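Long-range contacts in tyrosine--tRNA ligase (Aeropyrum pernix, PDB 2CYA), which probably attaches tyrosine to its cognate tRNA in two steps, first activating it with ATP and then passing it to the acceptor end: residues I13-V18 / M56-D61; Y42-V47 / E73-A78; I131-R136 / E199-K204; D252-I257 / V337-R342; K269-N274 / D315-R320. All blocks are in the same frame, centred on the assembly; numbering follows the deposited sequence.

How the contacts relate
The five contacts show how a class I synthetase chain is tied together at different distances from its active site. Contact 2 lies beside the predicted tyrosine pocket: the side chain of Glu43 is about 2 Å from that of Tyr165, a predicted tyrosine-binding residue. Contact 1 crosses it along the chain, its centre about 21 Å away, and joins the N-terminal helix to helix 51-64. That helix links onward to contact 4, where Tyr57 OH meets Val337 CG1 at 3.8 Å. Contact 5 is nested in the loop closed by contact 4 and lies away from the annotated sites. Contact 3 is beside the dimer interface, its centre about 45 Å from that of contact 4 and 46 Å from that of contact 5.

Contact 1: I13-V18 / M56-D61; sequences IARNTV and MYKVKD
Lys58 NZ is gripped by the carbonyls where helix 5-14 ends and the turn begins, donating to Ile13 O at 3.2 Å and to Arg15 O, the latter modelled so short that its length is doubtful. This ties the type II turn Ala14 to Thr17 to helix 51-64 of the class I catalytic fold. The lysine chain starts with CG anti to the backbone N (chi1 -169°) and then bends twice, and its CE passes 3.8 Å from Thr17 CG2. Arg15 reaches over to the same helix: its NH1 forms a salt bridge with Asp61 OD1 at 3.1 Å, while NH2 pairs with Asp288. Arg15, Lys58 and Asp61 form a salt-bridge network, its Lys58 NZ to Asp61 OD2 link less sure because OD2 is modelled too close to a neighbour. An alanine in place of Arg15 would probably leave both Asp61 OD1 and Asp288 without their guanidinium partner. Ala14 O braces the turn, accepting from Thr17 N at 3.0 Å and from Thr17 OG1 at 2.6 Å.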
# COMPACT_ATOMS: atom_id res chain seq x y z
N ILE A 13 -33.24 6.95 7.44
CA ILE A 13 -31.93 6.73 6.84
C ILE A 13 -31.98 6.98 5.33
O ILE A 13 -31.07 7.60 4.77
CB ILE A 13 -31.44 5.27 7.09
CG1 ILE A 13 -31.09 5.10 8.57
CG2 ILE A 13 -30.25 4.95 6.22
CD1 ILE A 13 -30.84 3.67 8.96
N ALA A 14 -33.04 6.53 4.68
CA ALA A 14 -33.16 6.69 3.23
C ALA A 14 -33.48 8.10 2.74
O ALA A 14 -33.13 8.46 1.62
CB ALA A 14 -34.19 5.72 2.68
N ARG A 15 -34.16 8.88 3.58
CA ARG A 15 -34.57 10.23 3.21
C ARG A 15 -33.48 11.07 2.52
O ARG A 15 -32.40 11.29 3.07
CB ARG A 15 -35.12 10.97 4.45
CG ARG A 15 -34.16 11.93 5.14
CD ARG A 15 -34.32 11.98 6.66
NE ARG A 15 -35.58 12.55 7.09
CZ ARG A 15 -35.71 13.40 8.11
NH1 ARG A 15 -34.65 13.77 8.82
NH2 ARG A 15 -36.91 13.87 8.43
N ASN A 16 -33.79 11.49 1.30
CA ASN A 16 -32.92 12.33 0.49
C ASN A 16 -31.64 11.73 -0.10
O ASN A 16 -30.82 12.44 -0.68
CB ASN A 16 -32.59 13.60 1.26
CG ASN A 16 -33.79 14.52 1.40
OD1 ASN A 16 -34.43 14.86 0.39
ND2 ASN A 16 -34.09 14.92 2.63
N THR A 17 -31.47 10.42 0.05
CA THR A 17 -30.30 9.78 -0.51
C THR A 17 -30.55 9.53 -2.00
O THR A 17 -31.70 9.48 -2.45
CB THR A 17 -30.04 8.46 0.21
OG1 THR A 17 -31.19 7.61 0.07
CG2 THR A 17 -29.79 8.71 1.68
N VAL A 18 -29.46 9.38 -2.75
CA VAL A 18 -29.54 9.10 -4.18
C VAL A 18 -29.75 7.60 -4.38
O VAL A 18 -30.44 7.17 -5.31
CB VAL A 18 -28.22 9.50 -4.90
CG1 VAL A 18 -28.25 9.04 -6.35
CG2 VAL A 18 -28.03 11.00 -4.83
N MET A 56 -23.56 15.85 6.27
CA MET A 56 -23.57 16.08 7.71
C MET A 56 -24.99 15.82 8.25
O MET A 56 -25.17 15.21 9.29
CB MET A 56 -23.11 17.50 8.05
CG MET A 56 -21.62 17.75 7.77
SD MET A 56 -21.17 19.49 8.00
CE MET A 56 -19.36 19.45 7.66
N TYR A 57 -26.00 16.27 7.51
CA TYR A 57 -27.39 16.06 7.92
C TYR A 57 -27.71 14.57 7.90
O TYR A 57 -28.50 14.08 8.72
CB TYR A 57 -28.36 16.81 6.99
CG TYR A 57 -28.25 18.32 7.06
CD1 TYR A 57 -27.93 18.97 8.27
CD2 TYR A 57 -28.52 19.11 5.95
CE1 TYR A 57 -27.89 20.35 8.36
CE2 TYR A 57 -28.49 20.50 6.03
CZ TYR A 57 -28.18 21.12 7.24
OH TYR A 57 -28.17 22.50 7.32
N LYS A 58 -27.11 13.85 6.96
CA LYS A 58 -27.34 12.42 6.84
C LYS A 58 -26.69 11.73 8.05
O LYS A 58 -27.23 10.76 8.57
CB LYS A 58 -26.79 11.90 5.52
CG LYS A 58 -27.19 10.47 5.16
CD LYS A 58 -28.68 10.17 5.42
CE LYS A 58 -29.62 11.10 4.66
NZ LYS A 58 -31.05 10.76 4.98
N VAL A 59 -25.54 12.23 8.50
CA VAL A 59 -24.90 11.65 9.67
C VAL A 59 -25.90 11.79 10.81
O VAL A 59 -26.15 10.85 11.57
CB VAL A 59 -23.59 12.39 10.04
CG1 VAL A 59 -23.04 11.85 11.35
CG2 VAL A 59 -22.56 12.20 8.91
N LYS A 60 -26.50 12.98 10.92
CA LYS A 60 -27.50 13.22 11.96
C LYS A 60 -28.62 12.19 11.86
O LYS A 60 -29.02 11.63 12.87
CB LYS A 60 -28.09 14.63 11.84
CG LYS A 60 -29.21 14.88 12.87
CD LYS A 60 -29.58 16.37 12.95
CE LYS A 60 -30.75 16.58 13.93
NZ LYS A 60 -30.85 17.99 14.43
N ASP A 61 -29.13 11.93 10.64
CA ASP A 61 -30.20 10.94 10.46
C ASP A 61 -29.78 9.53 10.92
O ASP A 61 -30.52 8.86 11.65
CB ASP A 61 -30.65 10.83 8.99
CG ASP A 61 -31.39 12.08 8.50
OD1 ASP A 61 -31.76 12.93 9.32
OD2 ASP A 61 -31.62 12.20 7.27

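Contact 2: Y42-V47 / E73-A78; sequences YEPSGV and EATWHA
Tyr42 and Glu73 end two neighbouring parallel strands in a bridge, their CA atoms 6.0 Å apart, and Ala74 N donates to Tyr42 O at 3.0 Å. The side chains of this pair run side by side in the same direction, with the ring and carboxylate planes nearly perpendicular (89°). A water joins their ends, accepting from Tyr42 OH at 2.6 Å and donating to Glu73 OE2 at 2.7 Å, and that oxygen also forms a salt bridge with Arg99. Glu43 lies against the first turn of helix 75-80, its CB 4.0 Å from Ala78 CB. Its carboxylate is held by Lys83, Asn81 and Tyr165 OH, which places it beside a predicted tyrosine-binding residue. Pro44, the centre of an inverse gamma turn, rests its CD 4.2 Å from Ala78 CB. Strands 37-42 and 68-73, joined through helix 51-64, form a beta-alpha-beta crossover of the Rossmann fold; helix 88-104 packs on Tyr42 and Glu73, while strand 113-116 bonds to the backbone of Glu73.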
# COMPACT_ATOMS: atom_id res chain seq x y z
N TYR A 42 -14.13 11.28 4.76
CA TYR A 42 -14.04 12.42 3.87
C TYR A 42 -12.65 13.02 3.95
O TYR A 42 -11.99 12.94 4.99
CB TYR A 42 -15.07 13.48 4.27
CG TYR A 42 -14.64 14.32 5.44
CD1 TYR A 42 -14.03 15.56 5.24
CD2 TYR A 42 -14.75 13.83 6.76
CE1 TYR A 42 -13.54 16.31 6.33
CE2 TYR A 42 -14.26 14.57 7.85
CZ TYR A 42 -13.66 15.81 7.62
OH TYR A 42 -13.18 16.56 8.67
N GLU A 43 -12.21 13.64 2.86
CA GLU A 43 -10.91 14.29 2.82
C GLU A 43 -11.04 15.71 3.36
O GLU A 43 -11.83 16.50 2.85
CB GLU A 43 -10.38 14.37 1.38
CG GLU A 43 -9.97 13.04 0.72
CD GLU A 43 -9.59 13.23 -0.75
OE1 GLU A 43 -8.96 14.25 -1.10
OE2 GLU A 43 -9.91 12.35 -1.57
N PRO A 44 -10.29 16.05 4.43
CA PRO A 44 -10.38 17.43 4.95
C PRO A 44 -9.48 18.19 3.98
O PRO A 44 -8.28 18.38 4.22
CB PRO A 44 -9.78 17.32 6.35
CG PRO A 44 -9.90 15.82 6.70
CD PRO A 44 -9.58 15.17 5.38
N SER A 45 -10.07 18.61 2.86
CA SER A 45 -9.33 19.25 1.80
C SER A 45 -9.42 20.76 1.67
O SER A 45 -8.94 21.32 0.67
CB SER A 45 -9.76 18.62 0.48
OG SER A 45 -11.16 18.79 0.33
N GLY A 46 -10.03 21.42 2.64
CA GLY A 46 -10.17 22.87 2.57
C GLY A 46 -11.30 23.35 3.46
O GLY A 46 -11.80 22.61 4.30
N VAL A 47 -11.73 24.59 3.27
CA VAL A 47 -12.82 25.12 4.08
C VAL A 47 -14.13 24.46 3.65
O VAL A 47 -14.43 24.37 2.46
CB VAL A 47 -12.95 26.65 3.93
CG1 VAL A 47 -14.02 27.18 4.88
CG2 VAL A 47 -11.60 27.32 4.20
N GLU A 73 -11.65 11.12 9.57
CA GLU A 73 -10.99 12.28 8.98
C GLU A 73 -9.89 11.63 8.16
O GLU A 73 -8.84 11.29 8.69
CB GLU A 73 -10.45 13.18 10.10
CG GLU A 73 -11.61 13.66 10.98
CD GLU A 73 -11.20 14.35 12.26
OE1 GLU A 73 -10.06 14.13 12.73
OE2 GLU A 73 -12.04 15.10 12.80
N ALA A 74 -10.17 11.43 6.87
CA ALA A 74 -9.26 10.75 5.95
C ALA A 74 -8.07 11.60 5.54
O ALA A 74 -7.91 11.94 4.36
CB ALA A 74 -10.03 10.31 4.72
N THR A 75 -7.24 11.93 6.52
CA THR A 75 -6.09 12.79 6.29
C THR A 75 -5.06 12.22 5.34
O THR A 75 -4.52 12.96 4.51
CB THR A 75 -5.40 13.17 7.61
OG1 THR A 75 -4.88 11.99 8.23
CG2 THR A 75 -6.41 13.86 8.56
N TRP A 76 -4.78 10.92 5.44
CA TRP A 76 -3.80 10.31 4.55
C TRP A 76 -4.32 10.30 3.11
O TRP A 76 -3.56 10.46 2.15
CB TRP A 76 -3.44 8.89 5.04
CG TRP A 76 -2.49 8.93 6.21
CD1 TRP A 76 -2.52 9.78 7.27
CD2 TRP A 76 -1.35 8.08 6.41
NE1 TRP A 76 -1.48 9.51 8.13
CE2 TRP A 76 -0.74 8.48 7.62
CE3 TRP A 76 -0.78 7.02 5.69
CZ2 TRP A 76 0.40 7.85 8.13
CZ3 TRP A 76 0.36 6.39 6.19
CH2 TRP A 76 0.94 6.82 7.40
N HIS A 77 -5.62 10.13 2.96
CA HIS A 77 -6.22 10.12 1.64
C HIS A 77 -6.07 11.52 1.02
O HIS A 77 -5.78 11.64 -0.16
CB HIS A 77 -7.70 9.76 1.73
CG HIS A 77 -7.96 8.42 2.34
ND1 HIS A 77 -8.26 7.30 1.59
CD2 HIS A 77 -7.93 8.02 3.64
CE1 HIS A 77 -8.43 6.27 2.40
NE2 HIS A 77 -8.24 6.67 3.64
N ALA A 78 -6.29 12.56 1.83
CA ALA A 78 -6.18 13.94 1.35
C ALA A 78 -4.74 14.19 0.92
O ALA A 78 -4.47 14.85 -0.09
CB ALA A 78 -6.57 14.92 2.46
O HOH W 1 -13.77 16.45 11.25

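Contact 3: I131-R136 / E199-K204; sequences IRVAKR and EKLGRK
Apolar packing centres on Leu201, whose two methyl groups part to meet different residues of helix 124-135 and its end. CD2 presses on Val133 CG2 at 3.4 Å, tighter than usual for two carbons, and the two side chains cross at about a right angle. CD1 meets the aliphatic part of Arg136, 3.4 Å from its CD, the two chains sliding past each other in opposite directions. Phe174 of helix 161-175 touches both Val133 and Leu201. Lys200 adds a second aliphatic contact, its CB 3.8 Å from Arg136 CG.

Leu201 follows helix 188-198, which a Schellman motif closes: Gly202, at positive phi, is the C-prime residue, Gly202 N donates to Glu199 O at 3.1 Å, and Arg203 N pairs with Ala198 O.

Polar approaches are looser. Arg132 NH2 stands 3.6 Å from Leu201 O, which lies at the edge of the guanidinium and near its plane, yet no hydrogen bond forms. The same NH2 comes within 4.2 Å of Arg203 NE, a meeting of like charges that probably costs some energy at this surface. Between subunits the polar link is firmer: Lys135 NZ of helix 124-135 forms a salt bridge with Asp82 of the second subunit.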
# COMPACT_ATOMS: atom_id res chain seq x y z
N ILE A 131 -3.25 -5.12 2.50
CA ILE A 131 -2.61 -6.14 1.67
C ILE A 131 -3.56 -7.28 1.29
O ILE A 131 -3.61 -7.71 0.14
CB ILE A 131 -1.37 -6.72 2.37
CG1 ILE A 131 -0.29 -5.64 2.45
CG2 ILE A 131 -0.84 -7.92 1.58
CD1 ILE A 131 0.96 -6.10 3.13
N ARG A 132 -4.32 -7.77 2.26
CA ARG A 132 -5.26 -8.84 1.95
C ARG A 132 -6.28 -8.36 0.92
O ARG A 132 -6.68 -9.11 0.02
CB ARG A 132 -5.91 -9.31 3.24
CG ARG A 132 -4.93 -10.13 4.08
CD ARG A 132 -5.38 -10.27 5.50
NE ARG A 132 -6.81 -10.54 5.54
CZ ARG A 132 -7.58 -10.24 6.58
NH1 ARG A 132 -7.05 -9.66 7.66
NH2 ARG A 132 -8.89 -10.49 6.53
N VAL A 133 -6.69 -7.09 1.02
CA VAL A 133 -7.64 -6.56 0.06
C VAL A 133 -6.98 -6.49 -1.31
O VAL A 133 -7.61 -6.83 -2.31
CB VAL A 133 -8.14 -5.15 0.44
CG1 VAL A 133 -8.92 -4.57 -0.72
CG2 VAL A 133 -9.03 -5.22 1.69
N ALA A 134 -5.73 -6.04 -1.37
CA ALA A 134 -5.04 -5.94 -2.65
C ALA A 134 -4.83 -7.30 -3.32
O ALA A 134 -4.72 -7.38 -4.54
CB ALA A 134 -3.70 -5.25 -2.46
N LYS A 135 -4.78 -8.37 -2.53
CA LYS A 135 -4.56 -9.70 -3.08
C LYS A 135 -5.82 -10.26 -3.72
O LYS A 135 -5.75 -11.19 -4.53
CB LYS A 135 -4.09 -10.67 -1.98
CG LYS A 135 -2.68 -10.40 -1.48
CD LYS A 135 -2.25 -11.36 -0.37
CE LYS A 135 -2.27 -12.82 -0.81
NZ LYS A 135 -1.40 -13.06 -1.99
N ARG A 136 -6.97 -9.69 -3.36
CA ARG A 136 -8.24 -10.16 -3.89
C ARG A 136 -8.87 -9.28 -4.95
O ARG A 136 -10.06 -9.39 -5.22
CB ARG A 136 -9.24 -10.33 -2.75
CG ARG A 136 -9.56 -11.76 -2.45
CD ARG A 136 -8.93 -12.23 -1.17
NE ARG A 136 -8.28 -13.52 -1.38
CZ ARG A 136 -7.86 -14.31 -0.40
NH1 ARG A 136 -8.02 -13.95 0.87
NH2 ARG A 136 -7.25 -15.45 -0.70
N GLU A 199 -16.86 -10.69 1.07
CA GLU A 199 -17.04 -12.12 1.36
C GLU A 199 -15.75 -12.92 1.13
O GLU A 199 -15.43 -13.82 1.91
CB GLU A 199 -18.23 -12.67 0.55
CG GLU A 199 -19.56 -12.11 1.05
CD GLU A 199 -20.79 -12.54 0.23
OE1 GLU A 199 -20.65 -13.37 -0.70
OE2 GLU A 199 -21.89 -12.03 0.52
N LYS A 200 -14.98 -12.56 0.12
CA LYS A 200 -13.71 -13.24 -0.14
C LYS A 200 -12.76 -13.14 1.05
O LYS A 200 -12.01 -14.07 1.33
CB LYS A 200 -13.04 -12.65 -1.37
CG LYS A 200 -13.77 -12.98 -2.64
CD LYS A 200 -13.19 -12.22 -3.82
CE LYS A 200 -13.99 -12.52 -5.06
NZ LYS A 200 -13.52 -11.72 -6.22
N LEU A 201 -12.79 -12.01 1.76
CA LEU A 201 -11.93 -11.80 2.92
C LEU A 201 -12.58 -12.12 4.25
O LEU A 201 -11.98 -11.91 5.30
CB LEU A 201 -11.46 -10.34 2.99
CG LEU A 201 -10.47 -9.77 1.99
CD1 LEU A 201 -10.91 -10.06 0.57
CD2 LEU A 201 -10.34 -8.28 2.22
N GLY A 202 -13.81 -12.61 4.25
CA GLY A 202 -14.44 -12.89 5.53
C GLY A 202 -14.79 -11.62 6.28
O GLY A 202 -14.85 -11.62 7.50
N ARG A 203 -15.04 -10.54 5.56
CA ARG A 203 -15.42 -9.27 6.17
C ARG A 203 -16.86 -8.94 5.83
O ARG A 203 -17.37 -9.39 4.81
CB ARG A 203 -14.51 -8.15 5.65
CG ARG A 203 -13.10 -8.21 6.20
CD ARG A 203 -13.14 -7.85 7.67
NE ARG A 203 -11.89 -8.17 8.33
CZ ARG A 203 -11.51 -7.64 9.49
NH1 ARG A 203 -12.30 -6.77 10.11
NH2 ARG A 203 -10.35 -8.00 10.01
N LYS A 204 -17.51 -8.13 6.66
CA LYS A 204 -18.90 -7.73 6.43
C LYS A 204 -19.07 -6.95 5.12
O LYS A 204 -18.32 -5.99 4.86
CB LYS A 204 -19.41 -6.85 7.57
CG LYS A 204 -19.50 -7.48 8.95
CD LYS A 204 -19.80 -6.36 9.96
CE LYS A 204 -20.00 -6.85 11.38
NZ LYS A 204 -20.16 -5.67 12.28

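Contact 4: D252-I257 / V337-R342; sequences DSDDDI and VVRPIR
Asp254 is shared by two arginines of helix 323-346, one on each carboxylate oxygen. Arg339 NH2 donates to Asp254 OD1 at 2.6 Å, with that oxygen nearly in the guanidinium plane but approached from above the carboxylate plane. Arg342 grips the other oxygen end-on with two nitrogens: NH1 and NH2 each lie 2.9 Å from Asp254 OD2 and reach it from the same face, one on the anti side and one on the syn side. NH1 has a second acceptor, Asp252 O at 2.8 Å, met in the carbonyl plane on a lone pair with a fairly straight N-H...O angle of 160°. Three bonds therefore fix the rotation of the Arg342 guanidinium, while Arg339 NH1 turns to Glu336 of its own helix.

Asp254 opens helix 254-262, just after the N-cap Ser253. Ser253 and Asp256 form a capping box: Asp256 N donates to Ser253 OG at 2.9 Å, and the return bond from Ser253 N to Asp256 OD1 is weak. The negative carboxylate of Asp254 at this helix start is probably favourable too.

Farther in, the polar pairs give way to packing. Ile257 and Val338 reach toward each other tip to tip, with Ile257 CD1 4.0 Å from Val338 CB and also near both of its methyls. Leu334 and Ile335, one turn earlier on helix 323-346, and Val248 of a loop also touch Ile257.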
# COMPACT_ATOMS: atom_id res chain seq x y z
N ASP A 252 -18.58 32.33 4.19
CA ASP A 252 -18.79 33.44 3.26
C ASP A 252 -19.71 34.45 3.94
O ASP A 252 -20.57 34.07 4.74
CB ASP A 252 -19.49 32.98 1.97
CG ASP A 252 -18.54 32.36 0.98
OD1 ASP A 252 -17.33 32.60 1.09
OD2 ASP A 252 -19.02 31.63 0.07
N SER A 253 -19.55 35.73 3.60
CA SER A 253 -20.38 36.80 4.16
C SER A 253 -21.77 36.71 3.55
O SER A 253 -21.96 36.02 2.54
CB SER A 253 -19.76 38.16 3.81
OG SER A 253 -19.78 38.38 2.40
N ASP A 254 -22.74 37.40 4.15
CA ASP A 254 -24.10 37.41 3.63
C ASP A 254 -24.06 37.99 2.21
O ASP A 254 -24.79 37.55 1.32
CB ASP A 254 -25.03 38.30 4.48
CG ASP A 254 -25.30 37.73 5.87
OD1 ASP A 254 -25.93 38.43 6.67
OD2 ASP A 254 -24.89 36.58 6.17
N ASP A 255 -23.21 39.00 1.99
CA ASP A 255 -23.11 39.62 0.67
C ASP A 255 -22.49 38.65 -0.35
O ASP A 255 -22.92 38.61 -1.50
CB ASP A 255 -22.29 40.90 0.74
CG ASP A 255 -22.28 41.66 -0.58
OD1 ASP A 255 -21.18 41.93 -1.10
OD2 ASP A 255 -23.37 41.98 -1.08
N ASP A 256 -21.49 37.88 0.07
CA ASP A 256 -20.86 36.89 -0.82
C ASP A 256 -21.93 35.88 -1.26
O ASP A 256 -22.00 35.49 -2.43
CB ASP A 256 -19.75 36.13 -0.09
CG ASP A 256 -18.48 36.94 0.09
OD1 ASP A 256 -17.67 36.58 0.97
OD2 ASP A 256 -18.29 37.93 -0.64
N ILE A 257 -22.75 35.44 -0.30
CA ILE A 257 -23.80 34.48 -0.61
C ILE A 257 -24.84 35.06 -1.60
O ILE A 257 -25.30 34.37 -2.50
CB ILE A 257 -24.51 34.00 0.68
CG1 ILE A 257 -23.52 33.19 1.54
CG2 ILE A 257 -25.70 33.11 0.35
CD1 ILE A 257 -24.10 32.74 2.88
N VAL A 337 -29.16 29.76 7.36
CA VAL A 337 -28.54 28.49 7.68
C VAL A 337 -27.06 28.68 7.99
O VAL A 337 -26.52 28.08 8.92
CB VAL A 337 -28.66 27.48 6.50
CG1 VAL A 337 -27.81 26.24 6.80
CG2 VAL A 337 -30.15 27.06 6.29
N VAL A 338 -26.40 29.53 7.20
CA VAL A 338 -24.98 29.77 7.38
C VAL A 338 -24.58 30.66 8.56
O VAL A 338 -23.57 30.42 9.21
CB VAL A 338 -24.38 30.34 6.07
CG1 VAL A 338 -22.99 30.86 6.32
CG2 VAL A 338 -24.35 29.25 5.00
N ARG A 339 -25.39 31.68 8.84
CA ARG A 339 -25.10 32.61 9.92
C ARG A 339 -24.57 31.97 11.20
O ARG A 339 -23.47 32.30 11.64
CB ARG A 339 -26.35 33.46 10.21
CG ARG A 339 -26.14 34.55 11.26
CD ARG A 339 -27.25 35.62 11.16
NE ARG A 339 -27.12 36.44 9.94
CZ ARG A 339 -28.15 36.98 9.30
NH1 ARG A 339 -29.39 36.79 9.75
NH2 ARG A 339 -27.96 37.70 8.20
N PRO A 340 -25.33 31.05 11.81
CA PRO A 340 -24.83 30.44 13.04
C PRO A 340 -23.57 29.57 12.87
O PRO A 340 -22.74 29.50 13.77
CB PRO A 340 -26.03 29.65 13.56
CG PRO A 340 -26.80 29.33 12.32
CD PRO A 340 -26.71 30.62 11.54
N ILE A 341 -23.44 28.90 11.72
CA ILE A 341 -22.26 28.07 11.47
C ILE A 341 -21.03 28.98 11.35
O ILE A 341 -19.97 28.71 11.94
CB ILE A 341 -22.41 27.27 10.18
CG1 ILE A 341 -23.61 26.32 10.35
CG2 ILE A 341 -21.11 26.50 9.87
CD1 ILE A 341 -24.02 25.61 9.10
N ARG A 342 -21.19 30.05 10.58
CA ARG A 342 -20.14 31.02 10.39
C ARG A 342 -19.71 31.60 11.74
O ARG A 342 -18.52 31.78 12.01
CB ARG A 342 -20.65 32.14 9.48
CG ARG A 342 -19.60 33.19 9.11
CD ARG A 342 -20.19 34.15 8.09
NE ARG A 342 -21.41 34.74 8.62
CZ ARG A 342 -22.44 35.15 7.89
NH1 ARG A 342 -22.44 35.04 6.56
NH2 ARG A 342 -23.49 35.66 8.51

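Contact 5: K269-N274 / D315-R320; sequences KQVQGN and DYTDGR. With SO4 (sulfate ion), chain E.
Lys269 runs outward over the end of helix 309-317, touching backbone at nearly every carbon. Its CB lies 3.3 Å from Thr317 O; CG, anti to the carbonyl carbon of Lys269 (chi1 -60°), comes to 3.0 Å from that same oxygen, and CD follows at 3.2 Å. The chain stays extended, and CE comes to 3.4 Å from Gly319 CA. Lys269 CA makes a CA-H...O contact with Tyr316 O. The Tyr316 ring lies against the loop, presenting its edge at CE2 to Gln270 O at 3.2 Å; CE2 is also 3.4 Å from Lys269 N. Gln270 O accepts from Asn274 ND2 in a nearly straight bond (172°). Asn274 ND2 approaches Tyr316 OH tip to tip at 3.6 Å, without a bond; that hydroxyl bonds to Pro267 O. An alanine at Tyr316 would probably leave Pro267 O without that bond and open a gap beside Lys269 and Gln270. On the loop, whose type II turn runs from Val271 to Asn274, Val271 N donates to O3 of a sulfate at 2.8 Å, probably from the crystallisation liquor. The loop leads into helix 275-284, N-capped by Asn274; Tyr316 touches Leu277 of that helix and Pro323 and Leu326 of helix 323-346.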
# COMPACT_ATOMS: atom_id res chain seq x y z
N LYS A 269 -37.76 26.87 -15.49
CA LYS A 269 -38.51 25.62 -15.54
C LYS A 269 -37.66 24.34 -15.53
O LYS A 269 -38.20 23.23 -15.49
CB LYS A 269 -39.41 25.60 -16.79
CG LYS A 269 -40.44 26.72 -16.86
CD LYS A 269 -41.32 26.57 -18.12
CE LYS A 269 -42.37 27.69 -18.23
NZ LYS A 269 -43.24 27.57 -19.44
N GLN A 270 -36.33 24.48 -15.56
CA GLN A 270 -35.46 23.31 -15.57
C GLN A 270 -35.09 22.86 -14.16
O GLN A 270 -34.79 23.68 -13.29
CB GLN A 270 -34.18 23.62 -16.35
CG GLN A 270 -33.41 22.37 -16.76
CD GLN A 270 -32.14 22.69 -17.52
OE1 GLN A 270 -32.13 23.54 -18.41
NE2 GLN A 270 -31.06 21.99 -17.20
N VAL A 271 -35.11 21.54 -13.94
CA VAL A 271 -34.79 20.97 -12.64
C VAL A 271 -33.43 20.26 -12.65
O VAL A 271 -32.65 20.40 -11.71
CB VAL A 271 -35.87 19.97 -12.19
CG1 VAL A 271 -35.43 19.27 -10.90
CG2 VAL A 271 -37.18 20.71 -11.95
N GLN A 272 -33.15 19.52 -13.72
CA GLN A 272 -31.89 18.80 -13.83
C GLN A 272 -30.69 19.73 -13.98
O GLN A 272 -30.70 20.63 -14.81
CB GLN A 272 -31.95 17.83 -15.01
CG GLN A 272 -30.69 17.01 -15.21
CD GLN A 272 -30.98 15.55 -15.51
OE1 GLN A 272 -31.66 15.22 -16.49
NE2 GLN A 272 -30.46 14.65 -14.66
N GLY A 273 -29.66 19.50 -13.17
CA GLY A 273 -28.46 20.32 -13.24
C GLY A 273 -28.56 21.69 -12.59
O GLY A 273 -27.57 22.42 -12.52
N ASN A 274 -29.75 22.04 -12.11
CA ASN A 274 -30.00 23.32 -11.47
C ASN A 274 -29.52 23.28 -10.00
O ASN A 274 -30.19 22.69 -9.15
CB ASN A 274 -31.49 23.63 -11.53
CG ASN A 274 -31.82 25.02 -11.02
OD1 ASN A 274 -31.07 25.61 -10.24
ND2 ASN A 274 -32.97 25.56 -11.46
N ASP A 315 -44.33 24.37 -9.19
CA ASP A 315 -44.48 25.79 -9.47
C ASP A 315 -43.31 26.33 -10.30
O ASP A 315 -43.49 27.23 -11.12
CB ASP A 315 -44.57 26.59 -8.17
CG ASP A 315 -45.99 26.72 -7.67
OD1 ASP A 315 -46.72 25.70 -7.67
OD2 ASP A 315 -46.37 27.83 -7.25
N TYR A 316 -42.12 25.78 -10.08
CA TYR A 316 -40.96 26.23 -10.83
C TYR A 316 -41.03 25.71 -12.26
O TYR A 316 -40.69 26.42 -13.20
CB TYR A 316 -39.65 25.76 -10.19
CG TYR A 316 -38.43 26.35 -10.87
CD1 TYR A 316 -38.09 27.69 -10.68
CD2 TYR A 316 -37.65 25.58 -11.73
CE1 TYR A 316 -37.01 28.25 -11.33
CE2 TYR A 316 -36.55 26.14 -12.39
CZ TYR A 316 -36.24 27.47 -12.18
OH TYR A 316 -35.17 28.05 -12.83
N THR A 317 -41.45 24.45 -12.40
CA THR A 317 -41.56 23.84 -13.71
C THR A 317 -42.66 24.54 -14.52
O THR A 317 -42.47 24.85 -15.70
CB THR A 317 -41.90 22.34 -13.62
OG1 THR A 317 -40.81 21.64 -13.03
CG2 THR A 317 -42.17 21.77 -15.01
N ASP A 318 -43.80 24.78 -13.88
CA ASP A 318 -44.92 25.44 -14.54
C ASP A 318 -44.67 26.94 -14.68
O ASP A 318 -45.61 27.74 -14.58
CB ASP A 318 -46.22 25.21 -13.76
CG ASP A 318 -46.50 23.74 -13.50
OD1 ASP A 318 -46.16 22.91 -14.37
OD2 ASP A 318 -47.07 23.42 -12.44
N GLY A 319 -43.41 27.32 -14.91
CA GLY A 319 -43.04 28.72 -15.06
C GLY A 319 -43.66 29.67 -14.05
O GLY A 319 -43.49 30.89 -14.15
N ARG A 320 -44.36 29.12 -13.07
CA ARG A 320 -45.03 29.92 -12.04
C ARG A 320 -44.02 30.58 -11.10
O ARG A 320 -44.35 31.53 -10.39
CB ARG A 320 -45.98 29.03 -11.25
CG ARG A 320 -46.96 29.77 -10.35
CD ARG A 320 -47.93 30.62 -11.17
NE ARG A 320 -48.94 31.26 -10.33
CZ ARG A 320 -49.56 32.39 -10.63
NH1 ARG A 320 -49.28 33.02 -11.76
NH2 ARG A 320 -50.46 32.90 -9.79
S SO4 E . -35.69 18.84 -16.44
O1 SO4 E . -36.73 18.25 -17.39
O2 SO4 E . -34.43 19.13 -17.27
O3 SO4 E . -36.20 20.08 -16.00
O4 SO4 E . -35.32 17.77 -15.59